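Local coordinates for secreted protein (Streptomyces lividans TK24, PDB 5LXZ) that binds copper and probably acts as a secreted mononuclear copper-radical oxidase of the galactose oxidase-like AA5 family, at residues Asn138-Val143 and Tyr185-Glu190; Asp191-Gln196 and Gly208-Leu213; Lys537-Arg542 and Ser556-Phe561. The protein carries 1 engineered substitution. All coordinates share one frame; numbering follows the deposited sequence. Where two conformers were deposited one is given.

Contact 1 of 3, residues Asn138-Val143 and Tyr185-Glu190; sequences NGKTFV and YETGTE. With EDO (1,2-ethanediol), chain Q.
One direct hydrogen bond and two bridging waters tie 138-143, a turn running into strand 141-144, to the loop 185-190. K140, its chain extended beyond CG, reaches the loop backbone, where NZ donates to E186 O at 2.7 Å, nearly along the C=O axis (163°); A184 O takes a weak second bond from the same ammonium. Inside the turn, N138 OD1 accepts from K140 N at 2.8 Å on an in-plane lone pair, an Asx turn that, with bonds from ND2 to Y193 OH and a water, holds the amide. That water also donates to T189 O; the other donates to both T141 O and Y185 O. Van der Waals contact centres on the methyl of T187: N138 crosses T187 obliquely, ND2 3.4 Å from CG2. The F142 ring comes tip to tip with the same methyl, CZ to CG2 3.7 Å, while its CZ also lies 3.3 Å from Y185 O. T187 OG1 accepts from L213 N. In the GlxA beta-barrel domain, strand 141-144 pairs with strands 132-135 and 164-177, and the loop 185-190 leads into strand 191-195, whose Y193 packs against both F142 and T187.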
loop_
_atom_site.group_PDB
_atom_site.type_symbol
_atom_site.label_atom_id
_atom_site.label_comp_id
_atom_site.label_asym_id
_atom_site.label_seq_id
_atom_site.Cartn_x
_atom_site.Cartn_y
_atom_site.Cartn_z
ATOM N N ASN A 138 -12.394 4.271 -23.833
ATOM C CA ASN A 138 -11.080 4.753 -24.322
ATOM C C ASN A 138 -10.958 4.917 -25.831
ATOM O O ASN A 138 -10.039 5.606 -26.288
ATOM C CB ASN A 138 -9.898 3.945 -23.763
ATOM C CG ASN A 138 -9.909 2.479 -24.170
ATOM O OD1 ASN A 138 -10.139 2.138 -25.339
ATOM N ND2 ASN A 138 -9.689 1.610 -23.201
ATOM N N GLY A 139 -11.830 4.287 -26.600
ATOM C CA GLY A 139 -11.833 4.408 -28.056
ATOM C C GLY A 139 -10.693 3.705 -28.737
ATOM O O GLY A 139 -10.547 3.896 -29.944
ATOM N N LYS A 140 -9.919 2.906 -28.008
ATOM C CA LYS A 140 -8.711 2.267 -28.559
ATOM C C LYS A 140 -8.991 0.839 -28.963
ATOM O O LYS A 140 -9.789 0.148 -28.337
ATOM C CB LYS A 140 -7.557 2.343 -27.562
ATOM C CG LYS A 140 -7.099 3.796 -27.444
ATOM C CD LYS A 140 -5.950 3.996 -26.512
ATOM C CE LYS A 140 -5.656 5.465 -26.433
ATOM N NZ LYS A 140 -4.677 5.708 -25.375
ATOM N N THR A 141 -8.323 0.384 -30.022
ATOM C CA THR A 141 -8.555 -0.935 -30.596
ATOM C C THR A 141 -7.361 -1.881 -30.383
ATOM O O THR A 141 -6.209 -1.477 -30.495
ATOM C CB THR A 141 -8.890 -0.802 -32.092
ATOM O OG1 THR A 141 -10.114 -0.059 -32.216
ATOM C CG2 THR A 141 -9.080 -2.139 -32.755
ATOM N N PHE A 142 -7.691 -3.123 -30.095
ATOM C CA PHE A 142 -6.743 -4.219 -29.909
ATOM C C PHE A 142 -7.220 -5.408 -30.657
ATOM O O PHE A 142 -8.433 -5.616 -30.787
ATOM C CB PHE A 142 -6.546 -4.527 -28.428
ATOM C CG PHE A 142 -6.082 -3.325 -27.656
ATOM C CD1 PHE A 142 -7.004 -2.374 -27.196
ATOM C CD2 PHE A 142 -4.739 -3.069 -27.471
ATOM C CE1 PHE A 142 -6.575 -1.249 -26.564
ATOM C CE2 PHE A 142 -4.313 -1.933 -26.808
ATOM C CZ PHE A 142 -5.225 -1.016 -26.380
ATOM N N VAL A 143 -6.268 -6.195 -31.158
ATOM C CA VAL A 143 -6.565 -7.325 -32.025
ATOM C C VAL A 143 -6.078 -8.623 -31.404
ATOM O O VAL A 143 -4.954 -8.658 -30.900
ATOM C CB VAL A 143 -5.841 -7.128 -33.372
ATOM C CG1 VAL A 143 -6.350 -8.136 -34.387
ATOM C CG2 VAL A 143 -6.049 -5.711 -33.890
ATOM N N TYR A 185 -0.981 4.104 -28.115
ATOM C CA TYR A 185 -2.002 3.090 -28.261
ATOM C C TYR A 185 -2.300 2.300 -26.992
ATOM O O TYR A 185 -3.110 1.383 -27.031
ATOM C CB TYR A 185 -1.628 2.162 -29.409
ATOM C CG TYR A 185 -1.405 2.965 -30.655
ATOM C CD1 TYR A 185 -2.474 3.550 -31.338
ATOM C CD2 TYR A 185 -0.110 3.172 -31.123
ATOM C CE1 TYR A 185 -2.263 4.328 -32.461
ATOM C CE2 TYR A 185 0.120 3.940 -32.254
ATOM C CZ TYR A 185 -0.957 4.523 -32.904
ATOM O OH TYR A 185 -0.718 5.262 -34.035
ATOM N N GLU A 186 -1.645 2.660 -25.889
ATOM C CA GLU A 186 -1.851 1.999 -24.602
ATOM C C GLU A 186 -3.115 2.466 -23.919
ATOM O O GLU A 186 -3.599 3.580 -24.146
ATOM C CB GLU A 186 -0.708 2.304 -23.622
ATOM C CG GLU A 186 0.665 1.850 -24.066
ATOM C CD GLU A 186 1.733 2.233 -23.057
ATOM O OE1 GLU A 186 1.406 2.727 -21.952
ATOM O OE2 GLU A 186 2.917 2.085 -23.387
ATOM N N THR A 187 -3.602 1.628 -23.010
ATOM C CA THR A 187 -4.615 2.036 -22.049
ATOM C C THR A 187 -4.042 1.910 -20.663
ATOM O O THR A 187 -3.093 1.154 -20.426
ATOM C CB THR A 187 -5.907 1.215 -22.163
ATOM O OG1 THR A 187 -5.687 -0.093 -21.649
ATOM C CG2 THR A 187 -6.382 1.143 -23.607
ATOM N N GLY A 188 -4.648 2.625 -19.708
ATOM C CA GLY A 188 -4.166 2.581 -18.333
ATOM C C GLY A 188 -5.179 2.142 -17.304
ATOM O O GLY A 188 -4.818 2.006 -16.156
ATOM N N THR A 189 -6.415 1.909 -17.708
ATOM C CA THR A 189 -7.461 1.499 -16.768
ATOM C C THR A 189 -8.345 0.473 -17.451
ATOM O O THR A 189 -8.306 0.317 -18.669
ATOM C CB THR A 189 -8.324 2.685 -16.297
ATOM O OG1 THR A 189 -8.979 3.326 -17.415
ATOM C CG2 THR A 189 -7.466 3.689 -15.542
ATOM N N GLU A 190 -9.171 -0.191 -16.660
ATOM C CA GLU A 190 -10.128 -1.136 -17.191
ATOM C C GLU A 190 -11.100 -0.459 -18.152
ATOM O O GLU A 190 -11.572 0.654 -17.901
ATOM C CB GLU A 190 -10.928 -1.710 -16.038
ATOM C CG GLU A 190 -12.001 -2.721 -16.413
ATOM C CD GLU A 190 -12.846 -3.121 -15.230
ATOM O OE1 GLU A 190 -12.238 -3.560 -14.237
ATOM O OE2 GLU A 190 -14.104 -3.033 -15.333
HETATM C C1 EDO Q . -17.429 -1.605 -13.095
HETATM O O1 EDO Q . -17.656 -0.262 -12.677
HETATM C C2 EDO Q . -15.932 -1.731 -13.276
HETATM O O2 EDO Q . -15.421 -3.060 -13.275
HETATM O O HOH W 1 -9.076 2.407 -20.534
HETATM O O HOH W 2 -4.629 0.655 -29.353
#

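Contact 2 of 3, residues Asp191-Gln196 and Gly208-Leu213; sequences DNYRVQ and GIAQKL. With PO4 (phosphate ion), chain F.
Strands 191-195 and 206-210 run antiparallel in the GlxA beta-barrel domain, the angle between their short segments being 144° at a closest approach of 4.5 Å. A helix, 200-205, lies in the connection between them. Two hydrogen-bonded pairs, D191 with A210 and Y193 with G208, flank the non-hydrogen-bonded pair of N192 with I209. Reciprocal bonds join D191 and A210 nearly along their C=O axes. At the other pair, G208 N meets an in-plane lone pair of Y193 O, whereas Y193 N sits above the carbonyl plane of G208 O, at 2.7 Å. G208 has no side chain, which lets the strands approach closely beside Y193 CB. The Y193 ring meets A210 obliquely, CE1 to CB 3.8 Å, on the face shared with D191. Its tip meets L213 end on, with OH 3.6 Å from CD1; M114 and F142 also pack around these side chains. N138 ND2 and a water bond the buried phenol oxygen, and the water donates a hydrogen bond to Q211 O. On the other face N192, with CG anti to the backbone N (chi1 -176°), crosses I209 obliquely, while its OD1 accepts from K136 NZ. Away from the pairing, R194 bends at chi3 (75°) and holds a phosphate, probably from the crystallisation liquor, at its guanidinium edge, O2 in the plane, NE to O2 2.8 Å and NH2 to O1 2.9 Å.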
loop_
_atom_site.group_PDB
_atom_site.type_symbol
_atom_site.label_atom_id
_atom_site.label_comp_id
_atom_site.label_asym_id
_atom_site.label_seq_id
_atom_site.Cartn_x
_atom_site.Cartn_y
_atom_site.Cartn_z
ATOM N N ASP A 191 -11.490 -1.172 -19.196
ATOM C CA ASP A 191 -12.594 -0.755 -20.033
ATOM C C ASP A 191 -13.388 -1.990 -20.482
ATOM O O ASP A 191 -12.927 -3.104 -20.329
ATOM C CB ASP A 191 -12.141 0.109 -21.223
ATOM C CG ASP A 191 -13.226 1.029 -21.762
ATOM O OD1 ASP A 191 -14.380 1.094 -21.199
ATOM O OD2 ASP A 191 -12.921 1.720 -22.766
ATOM N N ASN A 192 -14.591 -1.719 -20.947
ATOM C CA ASN A 192 -15.471 -2.670 -21.595
ATOM C C ASN A 192 -15.281 -2.473 -23.073
ATOM O O ASN A 192 -15.319 -1.312 -23.570
ATOM C CB ASN A 192 -16.911 -2.379 -21.167
ATOM C CG ASN A 192 -17.922 -3.345 -21.695
ATOM O OD1 ASN A 192 -17.997 -3.595 -22.874
ATOM N ND2 ASN A 192 -18.811 -3.789 -20.806
ATOM N N TYR A 193 -15.070 -3.567 -23.790
ATOM C CA TYR A 193 -14.659 -3.532 -25.178
ATOM C C TYR A 193 -15.740 -4.080 -26.074
ATOM O O TYR A 193 -16.255 -5.157 -25.813
ATOM C CB TYR A 193 -13.365 -4.348 -25.395
ATOM C CG TYR A 193 -12.178 -3.606 -24.851
ATOM C CD1 TYR A 193 -11.930 -3.574 -23.475
ATOM C CD2 TYR A 193 -11.350 -2.878 -25.662
ATOM C CE1 TYR A 193 -10.871 -2.857 -22.952
ATOM C CE2 TYR A 193 -10.297 -2.136 -25.158
ATOM C CZ TYR A 193 -10.047 -2.122 -23.793
ATOM O OH TYR A 193 -9.007 -1.324 -23.307
ATOM N N ARG A 194 -16.059 -3.361 -27.137
ATOM C CA ARG A 194 -16.971 -3.810 -28.170
ATOM C C ARG A 194 -16.226 -4.760 -29.101
ATOM O O ARG A 194 -15.133 -4.487 -29.479
ATOM C CB ARG A 194 -17.504 -2.594 -28.952
ATOM C CG ARG A 194 -18.762 -2.934 -29.766
ATOM C CD ARG A 194 -19.209 -1.743 -30.614
ATOM N NE ARG A 194 -18.362 -1.544 -31.772
ATOM C CZ ARG A 194 -18.513 -2.144 -32.956
ATOM N NH1 ARG A 194 -19.447 -3.053 -33.131
ATOM N NH2 ARG A 194 -17.684 -1.862 -33.945
ATOM N N VAL A 195 -16.853 -5.883 -29.447
ATOM C CA VAL A 195 -16.294 -6.815 -30.418
ATOM C C VAL A 195 -16.757 -6.426 -31.802
ATOM O O VAL A 195 -17.951 -6.510 -32.105
ATOM C CB VAL A 195 -16.753 -8.246 -30.123
ATOM C CG1 VAL A 195 -16.127 -9.215 -31.135
ATOM C CG2 VAL A 195 -16.383 -8.624 -28.698
ATOM N N GLN A 196 -15.826 -5.980 -32.630
ATOM C CA GLN A 196 -16.185 -5.531 -33.978
ATOM C C GLN A 196 -16.649 -6.707 -34.850
ATOM O O GLN A 196 -16.101 -7.791 -34.782
ATOM C CB GLN A 196 -15.015 -4.855 -34.655
ATOM C CG GLN A 196 -14.579 -3.574 -33.981
ATOM C CD GLN A 196 -13.630 -2.752 -34.828
ATOM O OE1 GLN A 196 -13.521 -2.932 -36.070
ATOM N NE2 GLN A 196 -12.939 -1.837 -34.183
ATOM N N GLY A 208 -15.917 -7.577 -24.209
ATOM C CA GLY A 208 -14.670 -7.829 -23.527
ATOM C C GLY A 208 -14.520 -6.929 -22.329
ATOM O O GLY A 208 -15.123 -5.834 -22.303
ATOM N N ILE A 209 -13.796 -7.406 -21.356
ATOM C CA ILE A 209 -13.290 -6.549 -20.251
ATOM C C ILE A 209 -11.806 -6.753 -20.143
ATOM O O ILE A 209 -11.341 -7.886 -20.057
ATOM C CB ILE A 209 -13.944 -6.863 -18.896
ATOM C CG1 ILE A 209 -15.459 -6.732 -18.997
ATOM C CG2 ILE A 209 -13.367 -5.950 -17.799
ATOM C CD1 ILE A 209 -16.009 -5.339 -18.950
ATOM N N ALA A 210 -11.024 -5.672 -20.094
ATOM C CA ALA A 210 -9.613 -5.803 -19.905
ATOM C C ALA A 210 -9.174 -4.733 -18.942
ATOM O O ALA A 210 -9.740 -3.648 -18.964
ATOM C CB ALA A 210 -8.876 -5.620 -21.208
ATOM N N GLN A 211 -8.164 -5.051 -18.159
ATOM C CA GLN A 211 -7.402 -4.058 -17.424
ATOM C C GLN A 211 -6.461 -3.342 -18.363
ATOM O O GLN A 211 -6.627 -3.418 -19.596
ATOM C CB GLN A 211 -6.657 -4.723 -16.268
ATOM C CG GLN A 211 -7.549 -5.446 -15.309
ATOM C CD GLN A 211 -8.567 -4.543 -14.683
ATOM O OE1 GLN A 211 -8.267 -3.390 -14.324
ATOM N NE2 GLN A 211 -9.794 -5.013 -14.633
ATOM N N LYS A 212 -5.503 -2.601 -17.855
ATOM C CA LYS A 212 -4.562 -1.894 -18.711
ATOM C C LYS A 212 -3.962 -2.792 -19.793
ATOM O O LYS A 212 -3.563 -3.931 -19.532
ATOM C CB LYS A 212 -3.465 -1.221 -17.920
ATOM C CG LYS A 212 -2.541 -2.145 -17.201
ATOM C CD LYS A 212 -1.261 -1.428 -16.776
ATOM C CE LYS A 212 -0.258 -2.498 -16.340
ATOM N NZ LYS A 212 1.091 -1.959 -16.013
ATOM N N LEU A 213 -3.906 -2.229 -20.977
ATOM C CA LEU A 213 -3.303 -2.866 -22.158
ATOM C C LEU A 213 -2.147 -1.963 -22.563
ATOM O O LEU A 213 -2.336 -0.915 -23.203
ATOM C CB LEU A 213 -4.331 -3.044 -23.265
ATOM C CG LEU A 213 -5.533 -3.940 -22.928
ATOM C CD1 LEU A 213 -6.608 -3.884 -24.015
ATOM C CD2 LEU A 213 -5.110 -5.389 -22.639
HETATM P P PO4 F . -16.350 1.411 -32.628
HETATM O O1 PO4 F . -16.385 0.702 -33.975
HETATM O O2 PO4 F . -16.403 0.392 -31.535
HETATM O O3 PO4 F . -15.085 2.280 -32.596
HETATM O O4 PO4 F . -17.507 2.333 -32.525
HETATM O O HOH W 3 -8.058 -1.427 -20.849
#

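Contact 3 of 3, residues Lys537-Arg542 and Ser556-Phe561. With EDO (1,2-ethanediol), chain K.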
loop_
_atom_site.group_PDB
_atom_site.type_symbol
_atom_site.label_atom_id
_atom_site.label_comp_id
_atom_site.label_asym_id
_atom_site.label_seq_id
_atom_site.Cartn_x
_atom_site.Cartn_y
_atom_site.Cartn_z
ATOM N N LYS A 537 6.769 16.385 24.560
ATOM C CA LYS A 537 5.801 15.655 23.736
ATOM C C LYS A 537 5.884 14.196 24.069
ATOM O O LYS A 537 6.966 13.657 24.234
ATOM C CB LYS A 537 6.125 15.784 22.255
ATOM C CG LYS A 537 5.848 17.123 21.638
ATOM C CD LYS A 537 6.219 17.072 20.173
ATOM C CE LYS A 537 6.091 18.423 19.553
ATOM N NZ LYS A 537 6.588 18.322 18.169
ATOM N N VAL A 538 4.723 13.552 24.126
ATOM C CA VAL A 538 4.665 12.104 24.227
ATOM C C VAL A 538 3.787 11.664 23.049
ATOM O O VAL A 538 2.686 12.197 22.849
ATOM C CB VAL A 538 4.055 11.657 25.563
ATOM C CG1 VAL A 538 3.930 10.141 25.671
ATOM C CG2 VAL A 538 4.923 12.181 26.717
ATOM N N ARG A 539 4.259 10.674 22.311
ATOM C CA ARG A 539 3.553 10.171 21.139
ATOM C C ARG A 539 3.441 8.656 21.204
ATOM O O ARG A 539 4.429 7.956 21.477
ATOM C CB ARG A 539 4.311 10.584 19.875
ATOM C CG ARG A 539 4.391 12.063 19.609
ATOM C CD ARG A 539 3.014 12.622 19.300
ATOM N NE ARG A 539 3.016 14.074 19.075
ATOM C CZ ARG A 539 2.730 14.987 20.000
ATOM N NH1 ARG A 539 2.477 14.664 21.253
ATOM N NH2 ARG A 539 2.755 16.276 19.661
ATOM N N LEU A 540 2.237 8.175 20.920
ATOM C CA LEU A 540 1.973 6.772 20.756
ATOM C C LEU A 540 1.868 6.507 19.263
ATOM O O LEU A 540 0.991 7.058 18.618
ATOM C CB LEU A 540 0.684 6.476 21.454
ATOM C CG LEU A 540 0.448 5.189 22.096
ATOM C CD1 LEU A 540 1.541 4.769 23.082
ATOM C CD2 LEU A 540 -0.946 5.164 22.744
ATOM N N ILE A 541 2.822 5.771 18.707
ATOM C CA ILE A 541 2.920 5.610 17.252
ATOM C C ILE A 541 2.670 4.166 16.899
ATOM O O ILE A 541 3.379 3.257 17.367
ATOM C CB ILE A 541 4.273 6.077 16.722
ATOM C CG1 ILE A 541 4.547 7.484 17.243
ATOM C CG2 ILE A 541 4.259 5.983 15.204
ATOM C CD1 ILE A 541 5.730 8.169 16.626
ATOM N N ARG A 542 1.677 3.946 16.061
ATOM C CA ARG A 542 1.340 2.607 15.653
ATOM C C ARG A 542 2.405 2.147 14.650
ATOM O O ARG A 542 2.745 2.882 13.760
ATOM C CB ARG A 542 -0.054 2.570 15.053
ATOM C CG ARG A 542 -0.627 1.166 14.958
ATOM C CD ARG A 542 -2.105 1.184 14.579
ATOM N NE ARG A 542 -2.709 -0.163 14.541
ATOM C CZ ARG A 542 -3.229 -0.825 15.585
ATOM N NH1 ARG A 542 -3.284 -0.315 16.828
ATOM N NH2 ARG A 542 -3.796 -1.978 15.372
ATOM N N SER A 556 0.263 8.657 14.621
ATOM C CA SER A 556 0.928 9.097 15.843
ATOM C C SER A 556 -0.049 9.899 16.667
ATOM O O SER A 556 -0.576 10.901 16.213
ATOM C CB SER A 556 2.092 9.963 15.458
ATOM O OG SER A 556 2.697 10.480 16.649
ATOM N N ILE A 557 -0.302 9.449 17.876
ATOM C CA ILE A 557 -1.341 9.979 18.748
ATOM C C ILE A 557 -0.675 10.744 19.875
ATOM O O ILE A 557 0.203 10.227 20.551
ATOM C CB ILE A 557 -2.175 8.828 19.301
ATOM C CG1 ILE A 557 -2.847 8.090 18.122
ATOM C CG2 ILE A 557 -3.204 9.332 20.312
ATOM C CD1 ILE A 557 -3.116 6.650 18.422
ATOM N N ALA A 558 -1.078 11.998 20.071
ATOM C CA ALA A 558 -0.520 12.740 21.232
ATOM C C ALA A 558 -1.064 12.263 22.551
ATOM O O ALA A 558 -2.264 12.057 22.657
ATOM C CB ALA A 558 -0.864 14.212 21.065
ATOM N N LEU A 559 -0.205 12.145 23.557
ATOM C CA LEU A 559 -0.641 11.795 24.916
ATOM C C LEU A 559 -0.401 12.955 25.865
ATOM O O LEU A 559 0.647 13.562 25.851
ATOM C CB LEU A 559 0.117 10.612 25.471
ATOM C CG LEU A 559 0.235 9.316 24.699
ATOM C CD1 LEU A 559 0.624 8.131 25.567
ATOM C CD2 LEU A 559 -0.998 8.994 23.923
ATOM N N ASP A 560 -1.391 13.201 26.709
ATOM C CA ASP A 560 -1.195 14.119 27.824
ATOM C C ASP A 560 -0.232 13.445 28.804
ATOM O O ASP A 560 -0.169 12.232 28.915
ATOM C CB ASP A 560 -2.530 14.418 28.510
ATOM C CG ASP A 560 -3.423 15.323 27.695
ATOM O OD1 ASP A 560 -2.946 16.005 26.782
ATOM O OD2 ASP A 560 -4.625 15.368 28.013
ATOM N N PHE A 561 0.561 14.253 29.510
ATOM C CA PHE A 561 1.522 13.693 30.455
ATOM C C PHE A 561 1.809 14.670 31.587
ATOM O O PHE A 561 1.587 15.854 31.455
ATOM C CB PHE A 561 2.837 13.370 29.772
ATOM C CG PHE A 561 3.561 14.571 29.231
ATOM C CD1 PHE A 561 3.324 15.045 27.956
ATOM C CD2 PHE A 561 4.520 15.210 30.002
ATOM C CE1 PHE A 561 4.017 16.138 27.459
ATOM C CE2 PHE A 561 5.202 16.308 29.509
ATOM C CZ PHE A 561 4.952 16.773 28.250
HETATM C C1 EDO K . 0.773 16.998 23.399
HETATM O O1 EDO K . 1.574 17.311 22.258
HETATM C C2 EDO K . 1.574 16.400 24.568
HETATM O O2 EDO K . 2.210 15.127 24.265
#
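R539 leaves its strand with CG anti to the carbonyl carbon, then folds at chi2 (-67°), bringing NH1 back to V538 O. Its strand, 535-541, pairs antiparallel with 556-564 in the galactose oxidase-like Early set domain. F561, with CG in the crowded position between N and C (chi1 64°), turns its ring toward V538. Three backbone bonds join the strands: L540 and I557 bond reciprocally in the carbonyl planes, and L559 N reaches V538 O at 3.0 Å from above its plane. The same oxygen takes R539 NH1 at 2.9 Å, so two donors grip it. The methyl of A558 sits over one face of this guanidinium, CB to NH1 3.4 Å, and D416 forms a salt bridge with NE. S556 OG approaches R539 CD and I541 CG1. On the apolar side, V538 CG1 packs on L559 CB and its CG2 on F561 CD1 at 3.5 Å, while L559 crosses L540 obliquely, CD2 against CB; V570 and Y584 continue this layer. An ethanediol, probably from the crystallisation liquor, takes bonds from R539 NH1 and NH2 at O1; its O2 accepts from V538 N at 3.0 Å and donates to L559 O at 2.7 Å.

In the fold
Contacts 1 and 2 both reach one sheet of the GlxA beta-barrel domain, their centres about 7 Å apart, and touch directly through bonds from N138 N to D191 OD2 and from T187 N to L213 O. Contact 1 is the partly buried one, a turn against a loop, held by a lysine, waters and a methyl-centred patch. Contact 2 is buried and rests on regular strand pairing. Contact 3 is also buried strand pairing, but in the Early set domain on the opposite side of the chain's centre, about 50 Å from contact 2 between centres; there apolar packing, aliphatic with one aromatic ring, accompanies a charged arginine.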